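Local coordinates for protein amidohydrolase (Thermotoga maritima, PDB 3OOQ) that belongs to the metal-dependent amidohydrolase family and may act as an allantoinase, opening a cyclic amide ring by hydrolysis, at residues G252-K257 with L283-M288; V269-L274 with V299-M304; T287-A292 with M323-K328. All coordinates share one frame; numbering follows the deposited sequence.

Interaction 1 (G252-K257 with L283-M288); sequences GTEAYK and LKDLTM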
# COMPACT_ATOMS: atom_id res chain seq x y z
N GLY F 252 -12.78 11.58 -33.89
CA GLY F 252 -12.35 11.06 -35.20
C GLY F 252 -11.10 11.77 -35.70
O GLY F 252 -10.99 12.12 -36.88
N THR F 253 -10.15 11.97 -34.80
CA THR F 253 -8.94 12.73 -35.07
C THR F 253 -8.25 12.34 -36.39
O THR F 253 -7.84 13.22 -37.14
CB THR F 253 -7.98 12.61 -33.86
OG1 THR F 253 -8.58 13.28 -32.75
CG2 THR F 253 -6.63 13.26 -34.14
N GLU F 254 -8.17 11.04 -36.67
CA GLU F 254 -7.55 10.55 -37.90
C GLU F 254 -8.55 10.09 -38.96
O GLU F 254 -8.17 9.37 -39.90
CB GLU F 254 -6.55 9.42 -37.59
CG GLU F 254 -5.39 9.89 -36.72
CD GLU F 254 -4.26 8.89 -36.65
OE1 GLU F 254 -4.45 7.70 -37.01
OE2 GLU F 254 -3.15 9.32 -36.25
N ALA F 255 -9.81 10.52 -38.83
CA ALA F 255 -10.87 10.17 -39.80
C ALA F 255 -10.48 10.58 -41.23
O ALA F 255 -10.87 9.92 -42.20
CB ALA F 255 -12.22 10.80 -39.40
N TYR F 256 -9.69 11.65 -41.35
CA TYR F 256 -9.26 12.14 -42.65
C TYR F 256 -8.42 11.11 -43.41
O TYR F 256 -8.38 11.13 -44.65
CB TYR F 256 -8.55 13.49 -42.52
CG TYR F 256 -7.16 13.44 -41.90
CD1 TYR F 256 -6.03 13.16 -42.69
CD2 TYR F 256 -6.97 13.71 -40.54
CE1 TYR F 256 -4.75 13.13 -42.12
CE2 TYR F 256 -5.70 13.69 -39.97
CZ TYR F 256 -4.60 13.40 -40.75
OH TYR F 256 -3.34 13.39 -40.18
N LYS F 257 -7.75 10.22 -42.69
CA LYS F 257 -6.96 9.18 -43.34
C LYS F 257 -7.86 8.10 -43.95
O LYS F 257 -7.43 7.38 -44.82
CB LYS F 257 -5.96 8.56 -42.35
CG LYS F 257 -5.02 9.56 -41.71
CD LYS F 257 -4.09 8.91 -40.71
CE LYS F 257 -3.03 9.90 -40.25
NZ LYS F 257 -2.12 9.33 -39.21
N LEU F 283 -3.27 11.71 -30.43
CA LEU F 283 -3.59 13.03 -30.97
C LEU F 283 -2.47 13.62 -31.83
O LEU F 283 -2.59 14.75 -32.30
CB LEU F 283 -3.95 14.01 -29.84
CG LEU F 283 -5.11 13.61 -28.92
CD1 LEU F 283 -5.48 14.73 -27.95
CD2 LEU F 283 -6.32 13.23 -29.74
N LYS F 284 -1.38 12.88 -32.05
CA LYS F 284 -0.21 13.45 -32.75
C LYS F 284 -0.49 14.03 -34.16
O LYS F 284 0.17 14.98 -34.57
CB LYS F 284 0.96 12.45 -32.82
CG LYS F 284 0.85 11.39 -33.89
CD LYS F 284 2.13 10.53 -33.97
CE LYS F 284 2.28 9.88 -35.34
NZ LYS F 284 2.93 8.53 -35.27
N ASP F 285 -1.44 13.44 -34.89
CA ASP F 285 -1.78 13.91 -36.24
C ASP F 285 -3.07 14.75 -36.32
O ASP F 285 -3.64 14.92 -37.40
CB ASP F 285 -1.86 12.73 -37.23
CG ASP F 285 -0.48 12.21 -37.62
OD1 ASP F 285 0.52 12.91 -37.39
OD2 ASP F 285 -0.38 11.09 -38.15
N LEU F 286 -3.52 15.26 -35.18
CA LEU F 286 -4.66 16.19 -35.16
C LEU F 286 -4.33 17.40 -36.02
O LEU F 286 -3.23 17.94 -35.95
CB LEU F 286 -5.00 16.61 -33.71
CG LEU F 286 -6.05 17.67 -33.36
CD1 LEU F 286 -6.45 17.52 -31.90
CD2 LEU F 286 -5.49 19.05 -33.50
N THR F 287 -5.28 17.81 -36.85
CA THR F 287 -5.12 19.00 -37.69
C THR F 287 -6.48 19.66 -37.92
O THR F 287 -7.51 18.98 -38.11
CB THR F 287 -4.42 18.71 -39.05
OG1 THR F 287 -4.50 19.88 -39.88
CG2 THR F 287 -5.08 17.51 -39.77
N MSE F 288 -6.47 20.99 -37.90
CA MSE F 288 -7.66 21.75 -38.19
C MSE F 288 -8.09 21.62 -39.66
O MSE F 288 -9.24 21.91 -40.01
CB MSE F 288 -7.45 23.20 -37.83
CG MSE F 288 -8.73 23.86 -37.45
SE MSE F 288 -8.36 25.03 -36.00
CE MSE F 288 -10.10 24.97 -35.16
O HOH W 1 -7.69 16.00 -36.84
O HOH W 2 -3.18 11.37 -34.49
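Two carboxylates from opposite segments, Glu254 and Asp285, sit close together, with OE2 of Glu254 only 3.8 Å from OD2 of Asp285. Lys257 probably eases the repulsion between them: its NZ lies 2.7 Å from Asp285 OD2 in a salt bridge that uses the anti lone pair, and also reaches Glu254 OE2 in a weak salt-bridge hydrogen bond of 3.1 Å. Gln100 of the second subunit adds bonds to Lys257 NZ and to OE1 of Glu254. Tyr256 OH donates in the carbonyl plane to Asp285 O at 3.2 Å, while CE2 of the ring packs on Thr287 CG2. A phenylalanine in place of Tyr256 would probably leave Asp285 O without its phenolic donor and the 283-288 backbone less firmly held. Thr253 turns CG2, anti to its backbone N, onto CA of Leu286 at 3.7 Å, and its OG1 bonds to His228. Two waters bridge the segments, one from Thr253 O to Thr287 N, the other from Glu254 OE2 to Asp285 N. Both segments belong to loops that follow parallel strands, 247-249 and 269-271, the kind of connection found at the C-terminal ends of the strands in a TIM-barrel amidohydrolase.

Interaction 2 (V269-L274 with V299-M304); sequences VVVGPL and VLIALM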
# COMPACT_ATOMS: atom_id res chain seq x y z
N VAL F 269 -19.24 12.12 -38.29
CA VAL F 269 -18.14 12.38 -37.39
C VAL F 269 -18.32 13.73 -36.71
O VAL F 269 -18.44 14.75 -37.39
CB VAL F 269 -16.78 12.38 -38.11
CG1 VAL F 269 -15.65 12.52 -37.08
CG2 VAL F 269 -16.61 11.12 -38.94
N VAL F 270 -18.36 13.72 -35.38
CA VAL F 270 -18.31 14.95 -34.60
C VAL F 270 -16.84 15.26 -34.34
O VAL F 270 -16.23 14.69 -33.42
CB VAL F 270 -19.09 14.84 -33.25
CG1 VAL F 270 -19.13 16.18 -32.57
CG2 VAL F 270 -20.54 14.38 -33.51
N VAL F 271 -16.27 16.13 -35.16
CA VAL F 271 -14.85 16.49 -35.07
C VAL F 271 -14.62 17.49 -33.93
O VAL F 271 -15.57 18.13 -33.46
CB VAL F 271 -14.25 17.04 -36.41
CG1 VAL F 271 -14.49 16.07 -37.55
CG2 VAL F 271 -14.86 18.39 -36.78
N GLY F 272 -13.37 17.58 -33.48
CA GLY F 272 -13.03 18.42 -32.34
C GLY F 272 -12.88 17.57 -31.08
O GLY F 272 -13.26 16.40 -31.08
N PRO F 273 -12.28 18.15 -30.03
CA PRO F 273 -11.75 19.52 -30.04
C PRO F 273 -10.53 19.66 -30.97
O PRO F 273 -9.74 18.73 -31.07
CB PRO F 273 -11.34 19.73 -28.58
CG PRO F 273 -10.87 18.31 -28.13
CD PRO F 273 -11.81 17.37 -28.86
N LEU F 274 -10.39 20.80 -31.63
CA LEU F 274 -9.30 21.06 -32.58
C LEU F 274 -8.38 22.23 -32.21
O LEU F 274 -7.17 22.19 -32.46
CB LEU F 274 -9.88 21.28 -33.99
CG LEU F 274 -10.46 20.09 -34.74
CD1 LEU F 274 -11.25 20.59 -35.95
CD2 LEU F 274 -9.37 19.08 -35.16
N VAL F 299 -18.15 13.56 -46.04
CA VAL F 299 -18.54 13.08 -44.72
C VAL F 299 -19.40 14.14 -44.04
O VAL F 299 -19.08 15.33 -44.07
CB VAL F 299 -17.30 12.76 -43.84
CG1 VAL F 299 -17.72 12.12 -42.47
CG2 VAL F 299 -16.37 11.81 -44.59
N LEU F 300 -20.49 13.68 -43.43
CA LEU F 300 -21.30 14.52 -42.58
C LEU F 300 -20.62 14.75 -41.22
O LEU F 300 -20.42 13.81 -40.45
CB LEU F 300 -22.70 13.92 -42.39
CG LEU F 300 -23.57 14.68 -41.39
CD1 LEU F 300 -23.98 16.03 -41.97
CD2 LEU F 300 -24.79 13.86 -41.02
N ILE F 301 -20.28 16.00 -40.92
CA ILE F 301 -19.56 16.32 -39.70
C ILE F 301 -20.21 17.46 -38.93
O ILE F 301 -20.92 18.31 -39.51
CB ILE F 301 -18.06 16.66 -39.98
CG1 ILE F 301 -17.90 18.05 -40.63
CG2 ILE F 301 -17.41 15.56 -40.78
CD1 ILE F 301 -16.43 18.51 -40.84
N ALA F 302 -19.98 17.44 -37.61
CA ALA F 302 -20.28 18.57 -36.73
C ALA F 302 -19.00 18.91 -35.99
O ALA F 302 -18.07 18.09 -35.90
CB ALA F 302 -21.37 18.22 -35.72
N LEU F 303 -18.96 20.12 -35.45
CA LEU F 303 -17.82 20.57 -34.67
C LEU F 303 -18.18 20.72 -33.19
O LEU F 303 -19.12 21.45 -32.84
CB LEU F 303 -17.28 21.89 -35.23
CG LEU F 303 -16.08 22.54 -34.53
CD1 LEU F 303 -14.84 21.64 -34.52
CD2 LEU F 303 -15.77 23.89 -35.18
N MSE F 304 -17.40 20.04 -32.33
CA MSE F 304 -17.54 20.15 -30.87
C MSE F 304 -16.40 20.94 -30.24
O MSE F 304 -15.29 20.99 -30.78
CB MSE F 304 -17.59 18.75 -30.22
CG MSE F 304 -16.25 18.01 -30.22
SE MSE F 304 -16.23 16.52 -28.96
CE MSE F 304 -16.62 15.07 -30.25
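Val270 and Met304, present as selenomethionine, meet at the apolar centre, where CE of Met304 lies 3.6 Å from CG1 of Val270. The Met304 chain bends at its end (chi3 98°), swinging CE back over the neighbouring strand to within 3.2 Å of Val270 O. On the other face of the pair, Val271 CG2 meets Leu303 CD1 at 4.0 Å, the two side chains crossing at about a right angle. Leu274 CD1 reaches the same Leu303 methyl from the loop beyond, and Val269 CG2 touches Val299 CG1 at 3.8 Å near the start of the strands. Strands 269-271 and 301-303 run parallel, 27° apart, and with helix 290-297 form a beta-alpha-beta unit of the TIM barrel; Leu294 of that helix packs on Val271 and Ile301, while Val270 pairs through its backbone with Ile249 on its other side. Four backbone bonds zip the pair together, among them Val271 N to Ala302 O at 2.8 Å and Met304 N to Val271 O at 2.9 Å. Val269 O serves twice, accepting from Ala302 N and lying 3.0 Å from CA of Ile301. Past the last bond, Gly272 has backbone angles that call for glycine, and a CB there would clash with Met304 O; a cis peptide then leads into Pro273. At this polar edge, one Gln318 carboxamide accepts from Leu274 N and donates to Met304 O, and His251 ND1 bonds to Gly272 O.

Interaction 3 (T287-A292 with M323-K328); sequences TMETIA and MRYGAK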
# COMPACT_ATOMS: atom_id res chain seq x y z
N THR F 287 -5.28 17.81 -36.85
CA THR F 287 -5.12 19.00 -37.69
C THR F 287 -6.48 19.66 -37.92
O THR F 287 -7.51 18.98 -38.11
CB THR F 287 -4.42 18.71 -39.05
OG1 THR F 287 -4.50 19.88 -39.88
CG2 THR F 287 -5.08 17.51 -39.77
N MSE F 288 -6.47 20.99 -37.90
CA MSE F 288 -7.66 21.75 -38.19
C MSE F 288 -8.09 21.62 -39.66
O MSE F 288 -9.24 21.91 -40.01
CB MSE F 288 -7.45 23.20 -37.83
CG MSE F 288 -8.73 23.86 -37.45
SE MSE F 288 -8.36 25.03 -36.00
CE MSE F 288 -10.10 24.97 -35.16
N GLU F 289 -7.15 21.17 -40.50
CA GLU F 289 -7.42 20.86 -41.90
C GLU F 289 -8.43 19.74 -42.11
O GLU F 289 -8.96 19.58 -43.22
CB GLU F 289 -6.13 20.47 -42.59
CG GLU F 289 -5.14 21.62 -42.73
CD GLU F 289 -4.04 21.29 -43.70
OE1 GLU F 289 -3.65 20.11 -43.80
OE2 GLU F 289 -3.56 22.22 -44.38
N THR F 290 -8.69 18.97 -41.06
CA THR F 290 -9.63 17.87 -41.12
C THR F 290 -11.05 18.33 -41.50
O THR F 290 -11.78 17.63 -42.21
CB THR F 290 -9.62 17.04 -39.79
OG1 THR F 290 -10.09 15.72 -40.05
CG2 THR F 290 -10.50 17.67 -38.72
N ILE F 291 -11.44 19.53 -41.06
CA ILE F 291 -12.75 20.06 -41.42
C ILE F 291 -12.89 20.08 -42.95
O ILE F 291 -13.76 19.41 -43.51
CB ILE F 291 -12.99 21.45 -40.78
CG1 ILE F 291 -13.18 21.31 -39.25
CG2 ILE F 291 -14.20 22.15 -41.44
CD1 ILE F 291 -13.11 22.62 -38.48
N ALA F 292 -11.99 20.80 -43.61
CA ALA F 292 -11.94 20.88 -45.07
C ALA F 292 -11.91 19.50 -45.70
O ALA F 292 -12.68 19.22 -46.63
CB ALA F 292 -10.71 21.68 -45.50
N MSE F 323 -10.87 28.83 -40.48
CA MSE F 323 -10.65 29.59 -41.73
C MSE F 323 -9.18 29.80 -42.05
O MSE F 323 -8.83 30.09 -43.19
CB MSE F 323 -11.39 30.94 -41.72
CG MSE F 323 -12.89 30.80 -41.65
SE MSE F 323 -13.91 32.46 -41.88
CE MSE F 323 -13.28 33.50 -40.34
N ARG F 324 -8.30 29.61 -41.06
CA ARG F 324 -6.86 29.58 -41.33
C ARG F 324 -6.38 28.25 -41.89
O ARG F 324 -5.19 28.12 -42.20
CB ARG F 324 -6.03 29.85 -40.06
CG ARG F 324 -6.42 31.09 -39.36
CD ARG F 324 -5.36 31.55 -38.38
NE ARG F 324 -5.55 32.99 -38.19
CZ ARG F 324 -4.98 33.71 -37.23
NH1 ARG F 324 -4.17 33.16 -36.33
NH2 ARG F 324 -5.24 35.01 -37.20
N TYR F 325 -7.28 27.26 -41.98
CA TYR F 325 -6.90 25.90 -42.41
C TYR F 325 -7.80 25.37 -43.54
O TYR F 325 -8.11 24.17 -43.60
CB TYR F 325 -6.88 24.95 -41.20
CG TYR F 325 -5.99 25.46 -40.09
CD1 TYR F 325 -6.50 26.30 -39.10
CD2 TYR F 325 -4.63 25.16 -40.06
CE1 TYR F 325 -5.69 26.80 -38.08
CE2 TYR F 325 -3.80 25.65 -39.04
CZ TYR F 325 -4.35 26.47 -38.05
OH TYR F 325 -3.55 26.97 -37.04
N GLY F 326 -8.22 26.29 -44.41
CA GLY F 326 -8.92 25.94 -45.65
C GLY F 326 -10.43 25.80 -45.56
O GLY F 326 -11.07 25.47 -46.56
N ALA F 327 -11.00 26.05 -44.38
CA ALA F 327 -12.43 25.91 -44.16
C ALA F 327 -13.17 27.21 -44.47
O ALA F 327 -12.69 28.30 -44.18
CB ALA F 327 -12.70 25.48 -42.72
N LYS F 328 -14.36 27.08 -45.06
CA LYS F 328 -15.13 28.25 -45.50
C LYS F 328 -16.29 28.54 -44.56
O LYS F 328 -16.92 27.62 -44.04
CB LYS F 328 -15.63 28.04 -46.93
CG LYS F 328 -14.51 27.72 -47.91
CD LYS F 328 -14.97 26.68 -48.93
CE LYS F 328 -13.80 26.15 -49.78
NZ LYS F 328 -14.19 24.94 -50.55
O HOH W 3 -10.21 22.95 -42.35
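Met288, a selenomethionine, lays its CB over one face of the Tyr325 ring, 3.8 Å from the centroid and 27° off the normal, a CH-pi contact displaced toward the rim. Its CG, anti to the backbone N (chi1 -151°), continues past CD1, and a bend at chi2 carries SE to 4.5 Å from the centroid, where it meets the ring obliquely in a Met-aromatic contact. The two side chains cross at about a right angle. Glu289 approaches Tyr325 near its root: CG stands 4.1 Å from CB of the tyrosine, with the carboxylate plane turned 83° from the ring. Further along, Ile291 CG2 meets Ala327 CB at 3.9 Å, methyl against methyl, and Ala292 CB rests near the carbonyl oxygens of Tyr325 and Gly326. Gly326 has a positive phi, which favours glycine. The polar link between the backbones is a single water that donates to Met288 O and to Tyr325 O, each at 2.7 Å, and accepts from Ala292 N. Within 287-292, Thr287 OG1 accepts from Glu289 N at 3.0 Å, a capping bond ahead of helix 290-297. The contact thus sets the beginning of that helix against the loop joining helices 315-321 and 329-334: Met288 also packs on Gln318 and Thr321 of the former, Ile291 and Ala327 both touch Leu332 of the latter, and Tyr325 packs on Phe314 of the third subunit.

Interactions 1 and 3 share Thr287 and Met288, so the chain passes directly from the loop contact into the helix contact; their centres are about 12 Å apart, and Tyr256 CB touches Thr290 OG1 at 3.7 Å. Interaction 2 lies deeper, its centre about 11 Å from that of interaction 1 and about 12 Å from that of interaction 3. Leu274 joins all three, its CD2 being 3.5 Å from Thr287 O and its CD1 3.7 Å from Ile291 CD1. Interaction 2 reaches strand 54-64, where Met304 packs on Asp61 and His63; in this family the first barrel strand usually carries metal-binding histidines, consistent with an active site nearby.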